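Local atomic coordinates of enoyl-CoA hydratase subunit I (Geobacillus kaustophilus, PDB entry 2PBP), a protein that probably catalyses the reversible hydration of enoyl-CoA thioesters, the hydro-lyase step of fatty-acid beta-oxidation. Residues I18-P23 and A61-A66; L119-S124 and E188-L193; G243-A246 and K250-P253. All coordinates share one frame; numbering follows the deposited sequence.

Interaction 1: I18-P23 and A61-A66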
# COMPACT_ATOMS: atom_id res chain seq x y z
N ILE A 18 24.02 -10.47 0.47
CA ILE A 18 24.37 -11.31 -0.66
C ILE A 18 24.92 -10.38 -1.73
O ILE A 18 24.20 -9.52 -2.26
CB ILE A 18 23.16 -12.08 -1.21
CG1 ILE A 18 22.66 -13.07 -0.15
CG2 ILE A 18 23.54 -12.81 -2.49
CD1 ILE A 18 21.27 -13.65 -0.41
N GLU A 19 26.20 -10.52 -2.03
CA GLU A 19 26.85 -9.69 -3.03
C GLU A 19 27.13 -10.48 -4.30
O GLU A 19 27.85 -11.48 -4.26
CB GLU A 19 28.16 -9.13 -2.45
CG GLU A 19 29.08 -8.46 -3.47
CD GLU A 19 30.39 -8.00 -2.85
OE1 GLU A 19 30.86 -8.65 -1.89
OE2 GLU A 19 30.96 -7.00 -3.34
N LEU A 20 26.55 -10.05 -5.41
CA LEU A 20 26.80 -10.73 -6.68
C LEU A 20 28.28 -10.49 -6.92
O LEU A 20 28.74 -9.34 -6.87
CB LEU A 20 25.95 -10.11 -7.80
CG LEU A 20 24.45 -10.01 -7.50
CD1 LEU A 20 23.70 -9.61 -8.76
CD2 LEU A 20 23.94 -11.34 -6.97
N ALA A 21 29.03 -11.56 -7.18
CA ALA A 21 30.47 -11.45 -7.35
C ALA A 21 31.07 -11.80 -8.71
O ALA A 21 32.07 -12.52 -8.79
CB ALA A 21 31.16 -12.27 -6.27
N ARG A 22 30.47 -11.29 -9.79
CA ARG A 22 31.00 -11.53 -11.12
C ARG A 22 31.07 -10.20 -11.88
O ARG A 22 30.52 -10.06 -12.97
CB ARG A 22 30.13 -12.53 -11.89
CG ARG A 22 30.30 -13.98 -11.44
CD ARG A 22 31.75 -14.46 -11.58
NE ARG A 22 32.25 -14.35 -12.95
CZ ARG A 22 31.92 -15.16 -13.95
NH1 ARG A 22 31.09 -16.18 -13.75
NH2 ARG A 22 32.42 -14.96 -15.16
N PRO A 23 31.77 -9.21 -11.30
CA PRO A 23 31.92 -7.89 -11.92
C PRO A 23 32.58 -7.95 -13.29
O PRO A 23 32.39 -7.06 -14.11
CB PRO A 23 32.75 -7.12 -10.89
CG PRO A 23 33.59 -8.19 -10.27
CD PRO A 23 32.59 -9.30 -10.07
N ALA A 61 28.36 -2.42 -11.62
CA ALA A 61 27.00 -2.81 -11.95
C ALA A 61 26.33 -3.60 -10.84
O ALA A 61 26.99 -4.30 -10.07
CB ALA A 61 26.98 -3.62 -13.24
N PHE A 62 25.01 -3.47 -10.75
CA PHE A 62 24.23 -4.23 -9.78
C PHE A 62 24.12 -5.60 -10.43
O PHE A 62 24.60 -6.59 -9.89
CB PHE A 62 22.84 -3.60 -9.61
CG PHE A 62 21.89 -4.42 -8.76
CD1 PHE A 62 22.11 -4.58 -7.39
CD2 PHE A 62 20.77 -5.02 -9.33
CE1 PHE A 62 21.21 -5.30 -6.60
CE2 PHE A 62 19.87 -5.75 -8.55
CZ PHE A 62 20.09 -5.89 -7.18
N ALA A 63 23.51 -5.63 -11.61
CA ALA A 63 23.36 -6.87 -12.36
C ALA A 63 22.82 -6.62 -13.77
O ALA A 63 21.88 -5.86 -13.96
CB ALA A 63 22.43 -7.82 -11.62
N ALA A 64 23.43 -7.28 -14.75
CA ALA A 64 22.99 -7.17 -16.13
C ALA A 64 22.20 -8.45 -16.40
O ALA A 64 22.14 -9.33 -15.55
CB ALA A 64 24.18 -7.07 -17.07
N GLY A 65 21.60 -8.56 -17.58
CA GLY A 65 20.84 -9.75 -17.89
C GLY A 65 21.73 -10.87 -18.40
O GLY A 65 22.94 -10.68 -18.55
N ALA A 66 21.14 -12.03 -18.66
CA ALA A 66 21.89 -13.17 -19.17
C ALA A 66 22.56 -12.75 -20.47
O ALA A 66 21.99 -11.99 -21.25
CB ALA A 66 20.95 -14.35 -19.41
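Leu20 and Ala63 make the apolar part of this contact: the CD1 methyl of Leu20 lies 3.6 Å from CB of Ala63. Leu20 is the last residue of strand 15-20, and its CB points toward the opposite segment. With CG beside the backbone N (chi1 -52°) and CD1 fully extended beyond it (chi2 -170°), that methyl leads and does nearly all the touching.

The second kind of encounter is methyl against carbonyl. The same CD1 comes within 3.3 Å of Phe62 O, while the stem atom CG stays 4.2 Å from that oxygen. The CB of Phe62 points away from Leu20; the ring swings back toward the strand without touching it and packs on Leu113 and Ala114 of helix 109-115.

No hydrogen bond crosses between the two segments. Around them, Asn27 accepts from the backbone N of Arg22 and reaches the carbonyl of Phe62 through a weak bond from ND2, while Glu19 forms a salt bridge with Arg58. Leu20 also touches Ile37 of helix 31-46 and Leu113, and all three touching residues are buried.

The contact joins the end of a strand of the larger sheet to the corner at Phe62, where the chain passes into the smaller sheet of the crotonase fold. In that family the loop after this corner commonly supplies an oxyanion-hole N-H, so residues 64-66 probably lie near the active site.

Interaction 2: L119-S124 and E188-L193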
# COMPACT_ATOMS: atom_id res chain seq x y z
N LEU A 119 12.13 -3.37 -0.91
CA LEU A 119 12.51 -1.96 -0.92
C LEU A 119 13.76 -1.85 -1.76
O LEU A 119 14.56 -2.79 -1.82
CB LEU A 119 12.83 -1.46 0.49
CG LEU A 119 11.77 -1.56 1.59
CD1 LEU A 119 12.38 -1.11 2.91
CD2 LEU A 119 10.56 -0.72 1.23
N ILE A 120 13.94 -0.70 -2.40
CA ILE A 120 15.12 -0.49 -3.22
C ILE A 120 15.81 0.82 -2.83
O ILE A 120 15.20 1.89 -2.86
CB ILE A 120 14.77 -0.41 -4.72
CG1 ILE A 120 14.08 -1.70 -5.18
CG2 ILE A 120 16.03 -0.16 -5.54
CD1 ILE A 120 13.38 -1.61 -6.53
N VAL A 121 17.08 0.73 -2.45
CA VAL A 121 17.87 1.91 -2.12
C VAL A 121 18.85 1.98 -3.28
O VAL A 121 19.57 1.02 -3.53
CB VAL A 121 18.65 1.74 -0.81
CG1 VAL A 121 19.52 2.97 -0.56
CG2 VAL A 121 17.69 1.53 0.35
N ALA A 122 18.86 3.10 -3.99
CA ALA A 122 19.73 3.22 -5.15
C ALA A 122 20.79 4.30 -5.08
O ALA A 122 20.62 5.33 -4.43
CB ALA A 122 18.88 3.43 -6.40
N SER A 123 21.89 4.02 -5.77
CA SER A 123 23.01 4.95 -5.88
C SER A 123 22.68 5.87 -7.05
O SER A 123 21.77 5.59 -7.83
CB SER A 123 24.30 4.19 -6.19
OG SER A 123 25.26 5.04 -6.79
N SER A 124 23.42 6.96 -7.16
CA SER A 124 23.23 7.89 -8.26
C SER A 124 23.82 7.24 -9.51
O SER A 124 23.57 7.67 -10.63
CB SER A 124 23.94 9.21 -7.96
OG SER A 124 23.38 9.87 -6.85
N GLU A 188 26.38 2.11 3.35
CA GLU A 188 26.24 2.65 4.69
C GLU A 188 24.78 2.97 4.97
O GLU A 188 24.23 2.58 6.01
CB GLU A 188 27.07 3.93 4.84
CG GLU A 188 26.92 4.60 6.18
CD GLU A 188 27.51 6.00 6.18
OE1 GLU A 188 28.68 6.15 5.77
OE2 GLU A 188 26.80 6.94 6.60
N GLU A 189 24.14 3.67 4.04
CA GLU A 189 22.74 4.04 4.20
C GLU A 189 21.82 2.81 4.19
O GLU A 189 20.89 2.73 4.99
CB GLU A 189 22.31 5.01 3.10
CG GLU A 189 22.95 6.39 3.22
CD GLU A 189 22.58 7.10 4.51
OE1 GLU A 189 21.38 7.18 4.82
OE2 GLU A 189 23.50 7.58 5.21
N THR A 190 22.08 1.88 3.28
CA THR A 190 21.26 0.67 3.19
C THR A 190 21.37 -0.16 4.47
O THR A 190 20.36 -0.65 4.98
CB THR A 190 21.66 -0.21 1.99
OG1 THR A 190 21.55 0.55 0.78
CG2 THR A 190 20.75 -1.43 1.89
N MET A 191 22.58 -0.33 4.97
CA MET A 191 22.78 -1.12 6.19
C MET A 191 22.15 -0.44 7.40
O MET A 191 21.69 -1.11 8.33
CB MET A 191 24.27 -1.36 6.43
CG MET A 191 24.92 -2.27 5.39
SD MET A 191 24.09 -3.88 5.26
CE MET A 191 24.47 -4.58 6.87
N ARG A 192 22.14 0.89 7.41
CA ARG A 192 21.54 1.61 8.52
C ARG A 192 20.03 1.34 8.50
O ARG A 192 19.42 1.09 9.54
CB ARG A 192 21.80 3.11 8.40
CG ARG A 192 21.20 3.93 9.52
CD ARG A 192 21.81 5.32 9.56
NE ARG A 192 23.25 5.27 9.76
CZ ARG A 192 24.15 5.63 8.84
NH1 ARG A 192 23.75 6.07 7.66
NH2 ARG A 192 25.44 5.54 9.11
N LEU A 193 19.45 1.39 7.31
CA LEU A 193 18.02 1.14 7.15
C LEU A 193 17.69 -0.29 7.55
O LEU A 193 16.72 -0.54 8.28
CB LEU A 193 17.60 1.38 5.69
CG LEU A 193 16.18 0.97 5.32
CD1 LEU A 193 15.17 1.78 6.13
CD2 LEU A 193 15.96 1.18 3.83
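Val121 on strand 119-123 meets Thr190 and Leu193 on helix 186-198 with its whole side chain. Its CB, directed toward the helix, already lies 3.5 Å from OG1 of Thr190. At CB the chain forks. The CG1 branch, anti to the backbone N (chi1 176°), ends 3.4 Å from the same Thr190 OG1. The CG2 branch still borders that hydroxyl but turns to the next helical turn and rests 3.9 Å from CD2 of Leu193. Val121 thus passes alongside both partners, its side chain running counter to theirs.

The Thr190 hydroxyl is hydrogen-bonded to Leu186 O one turn earlier in its own helix, so this buried polar atom can sit against the valine methyls without needing a partner from the strand. Leu193 holds CG anti to its backbone N (chi1 172°), and from there CD2 reaches Val121 and, at 4.3 Å, CD1 of Leu119.

A salt-bridge network of Glu188, Glu189 and Arg192 runs along the helix. Arg192 NH1 pairs with Glu189 OE2 at 2.9 Å and its NH2 with Glu188 OE2 at 3.2 Å; the other oxygen of Glu189 pairs with Arg179.

The axes of segments 119-123 and 188-193 run nearly antiparallel, at 159°, and are 9.2 Å apart at closest approach. Lys154 of the second subunit packs on Leu119 and Ile120. Strand 119-123 lies between strands 98-102 and 179-181, and the helix packs across all three: Thr190 also touches Ile99 and Ala101, and Glu189 touches Val181.

Interaction 3: G243-A246 and K250-P253; sequences GMAA and KRKP
The guanidinium of Arg251 lies with one face over Ala246, whose CA sits 3.8 Å above the plane at its centre; CB of Ala246 lies over the same face, 3.6 Å from NH1. CB of Ala245 approaches it obliquely. Around the nitrogens, NH1 forms a salt bridge with Glu242 and NE with Glu249, while a weak bond runs from NH1 to Lys252 O. A chi1 of 68° turns the side chain back toward the helix, and from CG to NE it runs extended over Ala246.

The backbone beneath forms a Schellman motif at the end of helix 238-248. Lys250 takes a positive phi of 56°, and the backbone N of Arg251 then donates to Ala246 O at 3.0 Å, almost straight at 176°. Were Arg251 cut back to an alanine, Glu242 and Glu249 would probably lose their guanidinium mate and Ala246 the cover over it.

Beyond the cap the chain doubles back, and Pro253 CB packs 3.7 Å from Ala246 CB. Pro253 CB also passes 4.3 Å from Gly243 CA. From the second subunit, Asn134 packs on Pro253 and Ile68 on Met244.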
# COMPACT_ATOMS: atom_id res chain seq x y z
N GLY A 243 5.86 -5.49 23.02
CA GLY A 243 5.64 -4.20 22.40
C GLY A 243 4.69 -3.30 23.17
O GLY A 243 4.95 -2.11 23.35
N MET A 244 3.60 -3.88 23.66
CA MET A 244 2.62 -3.10 24.40
C MET A 244 3.09 -2.76 25.81
O MET A 244 2.76 -1.69 26.33
CB MET A 244 1.28 -3.83 24.41
CG MET A 244 0.74 -4.01 22.99
SD MET A 244 -0.90 -4.71 22.85
CE MET A 244 -1.13 -4.65 21.07
N ALA A 245 3.86 -3.65 26.43
CA ALA A 245 4.36 -3.37 27.77
C ALA A 245 5.41 -2.26 27.67
O ALA A 245 5.47 -1.36 28.50
CB ALA A 245 4.98 -4.63 28.38
N ALA A 246 6.24 -2.33 26.63
CA ALA A 246 7.28 -1.33 26.41
C ALA A 246 6.67 0.04 26.15
O ALA A 246 7.18 1.06 26.62
CB ALA A 246 8.16 -1.74 25.23
N LYS A 250 7.05 3.30 28.51
CA LYS A 250 7.80 4.34 27.82
C LYS A 250 9.28 3.98 27.67
O LYS A 250 10.16 4.79 27.98
CB LYS A 250 7.65 5.68 28.55
CG LYS A 250 6.20 6.13 28.70
CD LYS A 250 6.09 7.62 28.99
CE LYS A 250 6.94 8.04 30.19
NZ LYS A 250 6.58 7.26 31.41
N ARG A 251 9.54 2.76 27.22
CA ARG A 251 10.90 2.27 27.00
C ARG A 251 10.93 1.61 25.62
O ARG A 251 9.88 1.28 25.06
CB ARG A 251 11.29 1.24 28.06
CG ARG A 251 10.52 -0.07 27.98
CD ARG A 251 10.99 -1.06 29.03
NE ARG A 251 10.11 -2.23 29.12
CZ ARG A 251 10.07 -3.22 28.24
NH1 ARG A 251 10.87 -3.21 27.18
NH2 ARG A 251 9.22 -4.22 28.42
N LYS A 252 12.12 1.41 25.08
CA LYS A 252 12.25 0.77 23.77
C LYS A 252 11.89 -0.71 23.87
O LYS A 252 12.27 -1.39 24.82
CB LYS A 252 13.68 0.89 23.25
CG LYS A 252 14.10 2.30 22.86
CD LYS A 252 15.38 2.27 22.04
CE LYS A 252 15.70 3.64 21.47
NZ LYS A 252 16.83 3.57 20.49
N PRO A 253 11.13 -1.22 22.89
CA PRO A 253 10.75 -2.64 22.92
C PRO A 253 11.96 -3.48 22.50
O PRO A 253 12.81 -3.02 21.73
CB PRO A 253 9.60 -2.71 21.92
CG PRO A 253 9.98 -1.67 20.92
CD PRO A 253 10.43 -0.52 21.80

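Overall arrangement
The three interactions follow one another along the chain, each closing before the next opens. Interactions 1 and 2 belong to the core: their centres are about 17 Å apart, and both reach the six-stranded sheet, through strand 15-20 in one and strand 119-123 in the other. Interaction 1 ties that sheet to the smaller one, whereas interaction 2 lays a helix against it. Interaction 3 is peripheral, its centre about 28 Å from that of interaction 2 and about 41 Å from that of interaction 1, on the opposite side of the chain's centre. It finishes the last helix, 238-248. Interactions 2 and 3 both touch the second subunit, which thus reaches both the sheet and the C-terminal helix.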